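Local atomic coordinates of cytolethal distending toxin subunit B (PDB entry 2F1N), a protein that nicks DNA as the endonuclease subunit of a tripartite bacterial toxin, very probably damaging the DNA of intoxicated cells and arresting them in G2/M. Residues 67-79 against 115-127. Residues are numbered along the deposited sequence; the frame is centred on the assembly and turned at random.
Sequences GRVIPSPGIPVRE and RRADEVFVLSPVR. Unlike the reference sequence in segment 67-79: Arg68 (reference Thr), Val69 (reference Leu).
Arg68 reaches across to Ala117 with a fully extended side chain, its CG anti to the backbone N (chi1 177°), and meets the carbonyl with its guanidinium edge: Arg68 NH1 to Ala117 O is 2.8 Å, the oxygen practically in the guanidinium plane, and NH2 adds a weak second bond. Arg68 NH1 also donates to Glu79 OE2 at 2.8 Å, a salt bridge on the syn side of the carboxylate. The guanidinium of Arg116 lies flat on one face of that of Arg68, planes 5° apart, while Val120 CG2 sits over the opposite face. The Glu79 carboxylate, itself hydrogen-bonded to Thr66 and Tyr96, probably eases this pairing of like charges; water 3 links its OE1 to Arg116 NE.

Farther along, Val122 is the tightly packed centre. Val122 CG1 touches Ile75 CB at 3.6 Å, and Val122 CG2 meets Val77 CG2 at 3.8 Å. Ile70 CG2 rests on Val120 CB. The outer side is looser and wetter: water 1 bridges Pro71 O and Val120 O, and water 2 joins Pro73 O to Ser124 OG, beside the inverse gamma turn centred on Pro73.

The loop leading into strand 78-83 of one sheet thus packs against strand 119-123, an outermost strand of the other sheet in the DNase I-like fold; the side chain of Leu123, on the other face of the strand, touches helix 156-168.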
loop_
_atom_site.group_PDB
_atom_site.type_symbol
_atom_site.label_atom_id
_atom_site.label_comp_id
_atom_site.label_asym_id
_atom_site.label_seq_id
_atom_site.Cartn_x
_atom_site.Cartn_y
_atom_site.Cartn_z
ATOM N N GLY A 67 -0.182 -21.440 -0.576
ATOM C CA GLY A 67 -0.019 -22.143 -1.844
ATOM C C GLY A 67 -0.958 -21.562 -2.907
ATOM O O GLY A 67 -1.040 -22.103 -4.020
ATOM N N ARG A 68 -1.608 -20.436 -2.601
ATOM C CA ARG A 68 -2.513 -19.817 -3.589
ATOM C C ARG A 68 -1.770 -19.553 -4.914
ATOM O O ARG A 68 -0.609 -19.041 -4.930
ATOM C CB ARG A 68 -3.076 -18.485 -3.042
ATOM C CG ARG A 68 -3.970 -17.734 -4.019
ATOM C CD ARG A 68 -4.628 -16.555 -3.356
ATOM N NE ARG A 68 -5.557 -15.810 -4.215
ATOM C CZ ARG A 68 -6.455 -14.955 -3.749
ATOM N NH1 ARG A 68 -6.585 -14.721 -2.397
ATOM N NH2 ARG A 68 -7.239 -14.346 -4.637
ATOM N N VAL A 69 -2.413 -19.920 -6.028
ATOM C CA VAL A 69 -1.812 -19.656 -7.359
ATOM C C VAL A 69 -2.182 -18.251 -7.830
ATOM O O VAL A 69 -3.364 -17.927 -8.002
ATOM C CB VAL A 69 -2.103 -20.795 -8.399
ATOM C CG1 VAL A 69 -1.827 -22.182 -7.783
ATOM C CG2 VAL A 69 -3.489 -20.752 -8.846
ATOM N N ILE A 70 -1.186 -17.391 -7.968
ATOM C CA ILE A 70 -1.420 -15.985 -8.276
ATOM C C ILE A 70 -0.836 -15.662 -9.641
ATOM O O ILE A 70 0.405 -15.771 -9.839
ATOM C CB ILE A 70 -0.763 -15.051 -7.206
ATOM C CG1 ILE A 70 -1.368 -15.308 -5.814
ATOM C CG2 ILE A 70 -0.951 -13.600 -7.588
ATOM C CD1 ILE A 70 -0.542 -14.618 -4.599
ATOM N N PRO A 71 -1.675 -15.244 -10.587
ATOM C CA PRO A 71 -1.141 -14.911 -11.920
ATOM C C PRO A 71 -0.218 -13.715 -11.797
ATOM O O PRO A 71 -0.512 -12.760 -11.060
ATOM C CB PRO A 71 -2.395 -14.601 -12.766
ATOM C CG PRO A 71 -3.555 -15.125 -11.995
ATOM C CD PRO A 71 -3.147 -15.080 -10.517
ATOM N N SER A 72 0.928 -13.771 -12.475
ATOM C CA SER A 72 1.915 -12.715 -12.355
ATOM C C SER A 72 2.815 -12.693 -13.585
ATOM O O SER A 72 3.193 -13.778 -14.045
ATOM C CB SER A 72 2.784 -12.953 -11.126
ATOM O OG SER A 72 3.812 -11.980 -11.081
ATOM N N PRO A 73 3.174 -11.502 -14.084
ATOM C CA PRO A 73 4.063 -11.394 -15.266
ATOM C C PRO A 73 5.523 -11.528 -14.840
ATOM O O PRO A 73 6.327 -10.598 -15.005
ATOM C CB PRO A 73 3.760 -9.993 -15.813
ATOM C CG PRO A 73 3.466 -9.155 -14.534
ATOM C CD PRO A 73 2.779 -10.163 -13.559
ATOM N N GLY A 74 5.851 -12.678 -14.245
ATOM C CA GLY A 74 7.188 -12.960 -13.745
ATOM C C GLY A 74 7.597 -12.119 -12.532
ATOM O O GLY A 74 8.791 -11.951 -12.272
ATOM N N ILE A 75 6.629 -11.629 -11.757
ATOM C CA ILE A 75 6.988 -10.944 -10.521
ATOM C C ILE A 75 6.626 -11.786 -9.299
ATOM O O ILE A 75 5.446 -12.132 -9.164
ATOM C CB ILE A 75 6.300 -9.597 -10.452
ATOM C CG1 ILE A 75 6.760 -8.694 -11.608
ATOM C CG2 ILE A 75 6.549 -8.924 -9.045
ATOM C CD1 ILE A 75 5.764 -7.617 -11.949
ATOM N N PRO A 76 7.609 -12.107 -8.448
ATOM C CA PRO A 76 7.384 -12.897 -7.237
ATOM C C PRO A 76 6.278 -12.317 -6.375
ATOM O O PRO A 76 6.327 -11.140 -6.017
ATOM C CB PRO A 76 8.717 -12.786 -6.502
ATOM C CG PRO A 76 9.705 -12.681 -7.625
ATOM C CD PRO A 76 9.058 -11.807 -8.620
ATOM N N VAL A 77 5.277 -13.132 -6.071
ATOM C CA VAL A 77 4.239 -12.737 -5.134
ATOM C C VAL A 77 3.674 -13.987 -4.443
ATOM O O VAL A 77 3.420 -14.998 -5.092
ATOM C CB VAL A 77 3.102 -11.906 -5.781
ATOM C CG1 VAL A 77 2.048 -11.424 -4.707
ATOM C CG2 VAL A 77 3.673 -10.703 -6.552
ATOM N N ARG A 78 3.476 -13.910 -3.125
ATOM C CA ARG A 78 2.981 -15.050 -2.345
ATOM C C ARG A 78 1.920 -14.583 -1.392
ATOM O O ARG A 78 2.035 -13.504 -0.818
ATOM C CB ARG A 78 4.115 -15.704 -1.456
ATOM C CG ARG A 78 5.226 -16.414 -2.198
ATOM C CD ARG A 78 6.504 -16.504 -1.327
ATOM N NE ARG A 78 6.436 -17.722 -0.550
ATOM C CZ ARG A 78 7.125 -17.970 0.565
ATOM N NH1 ARG A 78 7.919 -17.053 1.088
ATOM N NH2 ARG A 78 7.004 -19.159 1.151
ATOM N N GLU A 79 0.896 -15.415 -1.174
ATOM C CA GLU A 79 -0.084 -15.169 -0.113
ATOM C C GLU A 79 0.316 -15.989 1.094
ATOM O O GLU A 79 0.529 -17.194 0.967
ATOM C CB GLU A 79 -1.471 -15.649 -0.561
ATOM C CG GLU A 79 -2.538 -15.527 0.519
ATOM C CD GLU A 79 -3.850 -16.054 -0.013
ATOM O OE1 GLU A 79 -4.031 -17.295 -0.148
ATOM O OE2 GLU A 79 -4.681 -15.202 -0.377
ATOM N N ARG A 115 -8.888 -9.443 5.712
ATOM C CA ARG A 115 -9.746 -10.277 4.876
ATOM C C ARG A 115 -8.891 -10.911 3.769
ATOM O O ARG A 115 -8.036 -10.239 3.202
ATOM C CB ARG A 115 -10.869 -9.416 4.251
ATOM C CG ARG A 115 -11.835 -8.831 5.297
ATOM C CD ARG A 115 -13.121 -8.151 4.732
ATOM N NE ARG A 115 -14.082 -9.083 4.096
ATOM C CZ ARG A 115 -15.372 -9.287 4.468
ATOM N NH1 ARG A 115 -15.917 -8.656 5.509
ATOM N NH2 ARG A 115 -16.130 -10.153 3.785
ATOM N N ARG A 116 -9.139 -12.164 3.432
ATOM C CA ARG A 116 -8.507 -12.715 2.245
ATOM C C ARG A 116 -8.790 -11.892 1.004
ATOM O O ARG A 116 -9.953 -11.490 0.751
ATOM C CB ARG A 116 -8.957 -14.165 2.033
ATOM C CG ARG A 116 -8.477 -14.871 0.730
ATOM C CD ARG A 116 -9.177 -16.283 0.555
ATOM N NE ARG A 116 -8.648 -17.072 -0.580
ATOM C CZ ARG A 116 -8.991 -16.942 -1.872
ATOM N NH1 ARG A 116 -9.896 -16.052 -2.265
ATOM N NH2 ARG A 116 -8.387 -17.704 -2.777
ATOM N N ALA A 117 -7.772 -11.696 0.177
ATOM C CA ALA A 117 -7.976 -10.964 -1.067
ATOM C C ALA A 117 -8.902 -11.763 -1.983
ATOM O O ALA A 117 -8.714 -12.975 -2.158
ATOM C CB ALA A 117 -6.611 -10.799 -1.792
ATOM N N ASP A 118 -9.909 -11.111 -2.558
ATOM C CA ASP A 118 -10.690 -11.779 -3.621
ATOM C C ASP A 118 -9.902 -11.989 -4.895
ATOM O O ASP A 118 -10.124 -12.957 -5.648
ATOM C CB ASP A 118 -11.987 -10.998 -3.902
ATOM C CG ASP A 118 -12.868 -10.932 -2.657
ATOM O OD1 ASP A 118 -12.921 -11.926 -1.898
ATOM O OD2 ASP A 118 -13.536 -9.937 -2.333
ATOM N N GLU A 119 -9.001 -11.055 -5.156
ATOM C CA GLU A 119 -8.190 -11.088 -6.376
ATOM C C GLU A 119 -6.860 -10.400 -6.035
ATOM O O GLU A 119 -6.807 -9.510 -5.183
ATOM C CB GLU A 119 -8.942 -10.369 -7.529
ATOM C CG GLU A 119 -8.395 -10.542 -8.926
ATOM C CD GLU A 119 -9.325 -9.991 -9.998
ATOM O OE1 GLU A 119 -10.280 -9.212 -9.708
ATOM O OE2 GLU A 119 -9.065 -10.345 -11.146
ATOM N N VAL A 120 -5.796 -10.872 -6.667
ATOM C CA VAL A 120 -4.483 -10.227 -6.499
ATOM C C VAL A 120 -4.005 -9.658 -7.824
ATOM O O VAL A 120 -4.029 -10.374 -8.844
ATOM C CB VAL A 120 -3.457 -11.226 -5.971
ATOM C CG1 VAL A 120 -2.096 -10.450 -5.634
ATOM C CG2 VAL A 120 -4.021 -11.917 -4.749
ATOM N N PHE A 121 -3.535 -8.415 -7.789
ATOM C CA PHE A 121 -3.009 -7.701 -8.985
ATOM C C PHE A 121 -1.480 -7.501 -8.871
ATOM O O PHE A 121 -0.992 -7.082 -7.835
ATOM C CB PHE A 121 -3.641 -6.333 -9.178
ATOM C CG PHE A 121 -5.134 -6.369 -9.257
ATOM C CD1 PHE A 121 -5.781 -7.185 -10.162
ATOM C CD2 PHE A 121 -5.895 -5.626 -8.364
ATOM C CE1 PHE A 121 -7.202 -7.223 -10.216
ATOM C CE2 PHE A 121 -7.298 -5.691 -8.407
ATOM C CZ PHE A 121 -7.930 -6.468 -9.339
ATOM N N VAL A 122 -0.760 -7.795 -9.951
ATOM C CA VAL A 122 0.664 -7.566 -10.003
ATOM C C VAL A 122 0.934 -6.845 -11.316
ATOM O O VAL A 122 0.762 -7.431 -12.400
ATOM C CB VAL A 122 1.449 -8.873 -10.057
ATOM C CG1 VAL A 122 2.905 -8.512 -9.798
ATOM C CG2 VAL A 122 0.924 -9.876 -9.007
ATOM N N LEU A 123 1.314 -5.578 -11.222
ATOM C CA LEU A 123 1.595 -4.762 -12.395
ATOM C C LEU A 123 3.120 -4.480 -12.479
ATOM O O LEU A 123 3.809 -4.303 -11.464
ATOM C CB LEU A 123 0.770 -3.460 -12.376
ATOM C CG LEU A 123 -0.728 -3.619 -11.960
ATOM C CD1 LEU A 123 -1.458 -2.314 -12.042
ATOM C CD2 LEU A 123 -1.494 -4.677 -12.769
ATOM N N SER A 124 3.623 -4.460 -13.710
ATOM C CA SER A 124 5.051 -4.335 -13.966
ATOM C C SER A 124 5.574 -2.950 -13.621
ATOM O O SER A 124 4.843 -1.958 -13.641
ATOM C CB SER A 124 5.324 -4.683 -15.446
ATOM O OG SER A 124 4.946 -6.050 -15.624
ATOM N N PRO A 125 6.862 -2.872 -13.274
ATOM C CA PRO A 125 7.498 -1.578 -13.058
ATOM C C PRO A 125 7.339 -0.724 -14.294
ATOM O O PRO A 125 7.321 -1.264 -15.410
ATOM C CB PRO A 125 8.993 -1.939 -12.919
ATOM C CG PRO A 125 8.978 -3.358 -12.397
ATOM C CD PRO A 125 7.775 -4.012 -13.054
ATOM N N VAL A 126 7.249 0.569 -14.095
ATOM C CA VAL A 126 7.047 1.507 -15.211
ATOM C C VAL A 126 8.336 2.153 -15.664
ATOM O O VAL A 126 8.342 2.915 -16.642
ATOM C CB VAL A 126 6.011 2.591 -14.859
ATOM C CG1 VAL A 126 5.714 3.429 -16.073
ATOM C CG2 VAL A 126 4.707 1.915 -14.352
ATOM N N ARG A 127 9.435 1.808 -15.007
ATOM C CA ARG A 127 10.745 2.388 -15.319
ATOM C C ARG A 127 11.822 1.370 -14.939
ATOM O O ARG A 127 11.684 0.639 -13.949
ATOM C CB ARG A 127 10.918 3.685 -14.494
ATOM C CG ARG A 127 12.122 4.549 -14.820
ATOM C CD ARG A 127 12.151 5.858 -14.069
ATOM N NE ARG A 127 11.086 6.758 -14.533
ATOM C CZ ARG A 127 11.084 8.074 -14.359
ATOM N NH1 ARG A 127 12.087 8.676 -13.734
ATOM N NH2 ARG A 127 10.083 8.794 -14.822
HETATM O O HOH W 1 -2.341 -10.782 -10.912
HETATM O O HOH W 2 7.287 -7.645 -15.016
HETATM O O HOH W 3 -6.153 -18.823 -0.347
#